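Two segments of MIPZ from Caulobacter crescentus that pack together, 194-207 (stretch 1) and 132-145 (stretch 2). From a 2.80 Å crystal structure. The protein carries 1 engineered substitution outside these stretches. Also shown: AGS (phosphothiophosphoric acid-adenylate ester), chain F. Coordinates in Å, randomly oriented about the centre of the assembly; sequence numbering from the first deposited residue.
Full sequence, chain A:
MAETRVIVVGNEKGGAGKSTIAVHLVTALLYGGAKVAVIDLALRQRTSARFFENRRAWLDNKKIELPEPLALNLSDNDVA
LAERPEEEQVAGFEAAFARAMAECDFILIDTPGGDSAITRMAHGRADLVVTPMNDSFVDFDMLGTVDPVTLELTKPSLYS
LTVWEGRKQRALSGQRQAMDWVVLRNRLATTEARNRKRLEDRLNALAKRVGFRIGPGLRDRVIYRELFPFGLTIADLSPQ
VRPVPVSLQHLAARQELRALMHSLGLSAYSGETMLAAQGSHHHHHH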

# COMPACT_ATOMS: atom_id res chain seq x y z
N ARG A 194 -18.83 -10.22 9.83
CA ARG A 194 -18.21 -11.52 10.08
C ARG A 194 -16.68 -11.44 10.06
O ARG A 194 -16.02 -11.93 10.99
CB ARG A 194 -18.69 -12.55 9.05
CG ARG A 194 -20.06 -12.20 8.44
CD ARG A 194 -20.47 -13.20 7.36
NE ARG A 194 -20.53 -14.55 7.90
CZ ARG A 194 -21.60 -15.08 8.49
NH1 ARG A 194 -21.56 -16.32 8.97
NH2 ARG A 194 -22.72 -14.35 8.60
N ASN A 195 -16.14 -10.82 9.00
CA ASN A 195 -14.69 -10.63 8.84
C ASN A 195 -14.11 -9.67 9.90
O ASN A 195 -13.01 -9.91 10.43
CB ASN A 195 -14.34 -10.16 7.40
CG ASN A 195 -12.83 -10.25 7.07
OD1 ASN A 195 -12.21 -9.28 6.62
ND2 ASN A 195 -12.24 -11.43 7.29
N ARG A 196 -14.86 -8.61 10.21
CA ARG A 196 -14.44 -7.63 11.23
C ARG A 196 -14.37 -8.25 12.62
O ARG A 196 -13.65 -7.77 13.50
CB ARG A 196 -15.38 -6.42 11.24
CG ARG A 196 -14.97 -5.33 12.23
CD ARG A 196 -14.90 -3.97 11.55
NE ARG A 196 -16.23 -3.44 11.26
CZ ARG A 196 -16.59 -2.87 10.10
NH1 ARG A 196 -17.84 -2.43 9.96
NH2 ARG A 196 -15.72 -2.74 9.10
N LYS A 197 -15.12 -9.32 12.81
CA LYS A 197 -15.12 -10.02 14.08
C LYS A 197 -13.97 -11.02 14.16
O LYS A 197 -13.15 -10.97 15.09
CB LYS A 197 -16.46 -10.73 14.27
CG LYS A 197 -16.84 -10.89 15.71
CD LYS A 197 -15.68 -11.47 16.50
CE LYS A 197 -16.15 -11.82 17.90
NZ LYS A 197 -17.44 -12.55 17.83
N ARG A 198 -13.90 -11.93 13.19
CA ARG A 198 -12.82 -12.91 13.18
C ARG A 198 -11.50 -12.19 13.36
O ARG A 198 -10.60 -12.68 14.04
CB ARG A 198 -12.78 -13.70 11.88
CG ARG A 198 -14.06 -14.43 11.51
CD ARG A 198 -13.78 -15.46 10.41
NE ARG A 198 -14.65 -15.32 9.27
CZ ARG A 198 -15.45 -16.20 8.67
NH1 ARG A 198 -15.62 -17.48 9.02
NH2 ARG A 198 -16.11 -15.72 7.63
N LEU A 199 -11.39 -11.01 12.74
CA LEU A 199 -10.14 -10.26 12.76
C LEU A 199 -9.96 -9.68 14.14
O LEU A 199 -8.88 -9.80 14.73
CB LEU A 199 -10.11 -9.19 11.65
CG LEU A 199 -8.84 -8.37 11.39
CD1 LEU A 199 -7.55 -9.15 11.55
CD2 LEU A 199 -8.93 -7.79 10.00
N GLU A 200 -11.01 -9.08 14.68
CA GLU A 200 -10.88 -8.40 15.97
C GLU A 200 -10.39 -9.33 17.07
O GLU A 200 -9.66 -8.91 17.95
CB GLU A 200 -12.18 -7.72 16.38
CG GLU A 200 -12.08 -6.96 17.68
CD GLU A 200 -13.28 -6.07 17.94
OE1 GLU A 200 -13.88 -5.58 16.96
OE2 GLU A 200 -13.62 -5.86 19.13
N ASP A 201 -10.79 -10.59 17.00
CA ASP A 201 -10.29 -11.57 17.96
C ASP A 201 -8.78 -11.72 17.88
O ASP A 201 -8.09 -11.57 18.89
CB ASP A 201 -10.95 -12.93 17.75
CG ASP A 201 -12.47 -12.89 17.89
OD1 ASP A 201 -13.15 -13.59 17.11
OD2 ASP A 201 -12.97 -12.15 18.77
N ARG A 202 -8.25 -12.03 16.69
CA ARG A 202 -6.82 -12.24 16.55
C ARG A 202 -6.09 -10.96 16.94
O ARG A 202 -5.01 -10.99 17.53
CB ARG A 202 -6.45 -12.60 15.10
CG ARG A 202 -7.36 -13.58 14.40
CD ARG A 202 -7.35 -14.98 15.04
NE ARG A 202 -8.69 -15.30 15.51
CZ ARG A 202 -9.61 -15.94 14.79
NH1 ARG A 202 -9.31 -16.35 13.56
NH2 ARG A 202 -10.82 -16.18 15.30
N LEU A 203 -6.69 -9.83 16.60
CA LEU A 203 -6.09 -8.55 16.87
C LEU A 203 -5.81 -8.40 18.36
O LEU A 203 -4.78 -7.87 18.76
CB LEU A 203 -7.01 -7.44 16.39
CG LEU A 203 -6.28 -6.29 15.72
CD1 LEU A 203 -4.92 -6.77 15.24
CD2 LEU A 203 -7.11 -5.79 14.56
N ASN A 204 -6.74 -8.87 19.18
CA ASN A 204 -6.57 -8.79 20.62
C ASN A 204 -5.54 -9.80 21.13
O ASN A 204 -4.68 -9.46 21.94
CB ASN A 204 -7.90 -8.98 21.35
CG ASN A 204 -8.87 -7.85 21.07
OD1 ASN A 204 -8.47 -6.69 20.97
ND2 ASN A 204 -10.16 -8.18 20.94
N ALA A 205 -5.63 -11.03 20.64
CA ALA A 205 -4.75 -12.09 21.10
C ALA A 205 -3.32 -11.65 20.88
O ALA A 205 -2.47 -11.80 21.76
CB ALA A 205 -5.02 -13.38 20.34
N LEU A 206 -3.08 -11.10 19.69
CA LEU A 206 -1.76 -10.63 19.28
C LEU A 206 -1.26 -9.50 20.16
O LEU A 206 -0.08 -9.44 20.48
CB LEU A 206 -1.80 -10.17 17.83
CG LEU A 206 -0.44 -9.84 17.22
CD1 LEU A 206 0.47 -11.01 17.38
CD2 LEU A 206 -0.61 -9.51 15.73
N ALA A 207 -2.17 -8.60 20.54
CA ALA A 207 -1.81 -7.48 21.40
C ALA A 207 -1.15 -7.99 22.68
O ALA A 207 -0.09 -7.52 23.08
CB ALA A 207 -3.05 -6.64 21.71
PG AGS F . 1.64 -4.06 -1.35
S1G AGS F . 2.02 -5.29 -2.14
O2G AGS F . 2.25 -2.73 -1.77
O3G AGS F . 1.69 -4.28 0.14
PB AGS F . -0.84 -4.56 -2.81
O1B AGS F . -0.75 -3.59 -3.95
O2B AGS F . -0.41 -5.99 -2.88
O3B AGS F . 0.04 -3.89 -1.61
PA AGS F . -3.21 -5.65 -1.75
O1A AGS F . -3.54 -6.40 -3.00
O2A AGS F . -2.68 -6.41 -0.56
O3A AGS F . -2.32 -4.40 -2.22
O5' AGS F . -4.51 -4.87 -1.25
C5' AGS F . -4.46 -3.87 -0.24
C4' AGS F . -5.55 -4.17 0.80
O4' AGS F . -6.82 -4.00 0.20
C3' AGS F . -5.57 -5.59 1.34
O3' AGS F . -5.91 -5.61 2.73
C2' AGS F . -6.65 -6.32 0.58
O2' AGS F . -7.22 -7.12 1.59
C1' AGS F . -7.60 -5.21 0.22
N9 AGS F . -8.30 -5.13 -1.10
C8 AGS F . -7.69 -4.83 -2.26
N7 AGS F . -8.61 -4.73 -3.25
C5 AGS F . -9.83 -4.94 -2.73
C6 AGS F . -11.22 -4.96 -3.26
N6 AGS F . -11.48 -4.73 -4.57
N1 AGS F . -12.21 -5.22 -2.38
C2 AGS F . -11.95 -5.45 -1.06
N3 AGS F . -10.72 -5.44 -0.51
C4 AGS F . -9.63 -5.19 -1.30
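Stretch 2 (132-145) PMNDSFVDFDMLGT

The one direct polar link between the two segments is a salt bridge at the start of the interface, where Arg196 NH2 lies 3.4 Å from Asp135 OD1. The carboxylate approaches the edge of the guanidinium, near its plane, but at this length the accompanying hydrogen bond is weak. A water adds a second, bridging connection: it accepts from Phe137 N at 2.6 Å and donates weakly to Asn195 OD1 at 3.4 Å.

Stretch 1 is helical throughout. Stretch 2 leaves an extended segment at 132-134, turns through Asp135 and Ser136 into a short, weakly bonded helical segment around 137-140, and is extended again at 144-145. Ser136 caps this turn, its OG accepting from Val138 N at 3.2 Å; the same OG is 2.6 Å from O2' of the bound AGS, while AGS O3' donates to Asp139 OD1 at 2.7 Å. The segments run in the same general direction, since the nearest CA pairs advance together from Arg196 and Asp135 (6.7 Å) through Leu199 and Phe137 (7.1 Å) and Leu203 and Phe140 (8.1 Å) to Leu206 and Gly144 (7.0 Å).

Two aromatic knobs fill the space between them. Phe137 sits among Asn195, Arg198, Leu199 and Arg202: Leu199 CD1 covers one ring face, 4.3 Å from Phe137 CE2, whereas Asn195 ND2 meets the edge, 3.6 Å from Phe137 CD1. One helical turn on, Phe140 enters a pocket of Leu199, Arg202, Leu203 and Leu206. Its CZ lies 3.6 Å from Arg202 CB, and its CE2 is 3.8 Å from both Leu203 CD1 and Leu206 CD2. Leu199 packs tightly against the turn as well, with CD2 3.0 Å from Ser136 N. At the far end, Leu206 CD2 rests 3.6 Å from Leu143 CB and 3.9 Å from Gly144 N; an ideal CB on Gly144 would come within 3.1 Å of that methyl.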

# COMPACT_ATOMS: atom_id res chain seq x y z
N PRO A 132 -1.31 2.06 11.52
CA PRO A 132 -2.64 1.92 10.94
C PRO A 132 -2.65 0.69 10.09
O PRO A 132 -1.64 0.41 9.48
CB PRO A 132 -2.73 3.13 10.03
CG PRO A 132 -1.35 3.31 9.56
CD PRO A 132 -0.46 2.96 10.72
N MET A 133 -3.76 -0.03 10.04
CA MET A 133 -3.85 -1.16 9.14
C MET A 133 -5.25 -1.28 8.52
O MET A 133 -6.23 -0.74 9.05
CB MET A 133 -3.50 -2.44 9.87
CG MET A 133 -4.64 -3.01 10.69
SD MET A 133 -4.18 -4.56 11.50
CE MET A 133 -4.09 -5.70 10.12
N ASN A 134 -5.34 -2.00 7.40
CA ASN A 134 -6.63 -2.31 6.81
C ASN A 134 -7.29 -3.43 7.60
O ASN A 134 -6.64 -4.31 8.15
CB ASN A 134 -6.50 -2.76 5.36
CG ASN A 134 -6.13 -1.63 4.41
OD1 ASN A 134 -6.95 -0.77 4.11
ND2 ASN A 134 -4.90 -1.66 3.89
N ASP A 135 -8.61 -3.37 7.62
CA ASP A 135 -9.45 -4.40 8.19
C ASP A 135 -9.40 -5.62 7.26
O ASP A 135 -10.25 -5.80 6.41
CB ASP A 135 -10.86 -3.83 8.24
CG ASP A 135 -11.78 -4.64 9.07
OD1 ASP A 135 -12.98 -4.71 8.71
OD2 ASP A 135 -11.31 -5.21 10.09
N SER A 136 -8.38 -6.45 7.42
CA SER A 136 -8.11 -7.45 6.40
C SER A 136 -6.99 -8.39 6.84
O SER A 136 -5.97 -7.95 7.38
CB SER A 136 -7.71 -6.76 5.09
OG SER A 136 -7.15 -7.68 4.17
N PHE A 137 -7.18 -9.68 6.58
CA PHE A 137 -6.19 -10.66 6.91
C PHE A 137 -4.91 -10.56 6.10
O PHE A 137 -3.85 -11.04 6.51
CB PHE A 137 -6.80 -12.02 6.80
CG PHE A 137 -7.49 -12.45 8.05
CD1 PHE A 137 -8.87 -12.42 8.15
CD2 PHE A 137 -6.75 -12.85 9.15
CE1 PHE A 137 -9.50 -12.80 9.32
CE2 PHE A 137 -7.38 -13.25 10.32
CZ PHE A 137 -8.76 -13.22 10.41
N VAL A 138 -5.00 -9.93 4.95
CA VAL A 138 -3.85 -9.67 4.11
C VAL A 138 -2.91 -8.72 4.83
O VAL A 138 -1.71 -8.94 4.87
CB VAL A 138 -4.28 -9.08 2.76
CG1 VAL A 138 -3.08 -8.80 1.87
CG2 VAL A 138 -5.24 -10.03 2.08
N ASP A 139 -3.46 -7.65 5.41
CA ASP A 139 -2.65 -6.74 6.23
C ASP A 139 -2.17 -7.44 7.48
O ASP A 139 -1.01 -7.39 7.80
CB ASP A 139 -3.43 -5.48 6.62
CG ASP A 139 -3.63 -4.51 5.45
OD1 ASP A 139 -3.78 -4.94 4.30
OD2 ASP A 139 -3.66 -3.30 5.69
N PHE A 140 -3.09 -8.11 8.17
CA PHE A 140 -2.78 -8.74 9.43
C PHE A 140 -1.58 -9.67 9.37
O PHE A 140 -0.95 -9.93 10.39
CB PHE A 140 -3.98 -9.51 9.93
CG PHE A 140 -3.76 -10.15 11.27
CD1 PHE A 140 -3.39 -11.47 11.38
CD2 PHE A 140 -3.91 -9.41 12.42
CE1 PHE A 140 -3.20 -12.05 12.62
CE2 PHE A 140 -3.72 -9.99 13.66
CZ PHE A 140 -3.36 -11.30 13.75
N ASP A 141 -1.26 -10.17 8.19
CA ASP A 141 -0.21 -11.18 8.06
C ASP A 141 1.20 -10.63 8.27
O ASP A 141 2.16 -11.38 8.40
CB ASP A 141 -0.30 -11.85 6.70
CG ASP A 141 0.59 -13.06 6.60
OD1 ASP A 141 1.40 -13.13 5.64
OD2 ASP A 141 0.48 -13.95 7.48
N MET A 142 1.33 -9.30 8.26
CA MET A 142 2.60 -8.65 8.56
C MET A 142 2.75 -8.36 10.06
O MET A 142 3.85 -8.06 10.54
CB MET A 142 2.80 -7.37 7.72
CG MET A 142 3.01 -7.68 6.22
SD MET A 142 4.48 -8.72 5.92
CE MET A 142 5.80 -7.57 6.35
N LEU A 143 1.65 -8.49 10.79
CA LEU A 143 1.74 -8.44 12.25
C LEU A 143 1.87 -9.83 12.90
O LEU A 143 2.72 -10.03 13.76
CB LEU A 143 0.58 -7.63 12.84
CG LEU A 143 0.48 -6.22 12.24
CD1 LEU A 143 -0.80 -5.53 12.61
CD2 LEU A 143 1.67 -5.37 12.66
N GLY A 144 1.07 -10.80 12.47
CA GLY A 144 1.09 -12.11 13.07
C GLY A 144 0.61 -13.21 12.14
O GLY A 144 -0.26 -13.00 11.29
N THR A 145 1.19 -14.39 12.30
CA THR A 145 0.85 -15.52 11.46
C THR A 145 -0.29 -16.35 12.02
O THR A 145 -0.21 -16.84 13.15
CB THR A 145 2.06 -16.41 11.24
OG1 THR A 145 2.74 -15.97 10.05
CG2 THR A 145 1.62 -17.87 11.10
O HOH W 1 -9.34 -10.66 5.49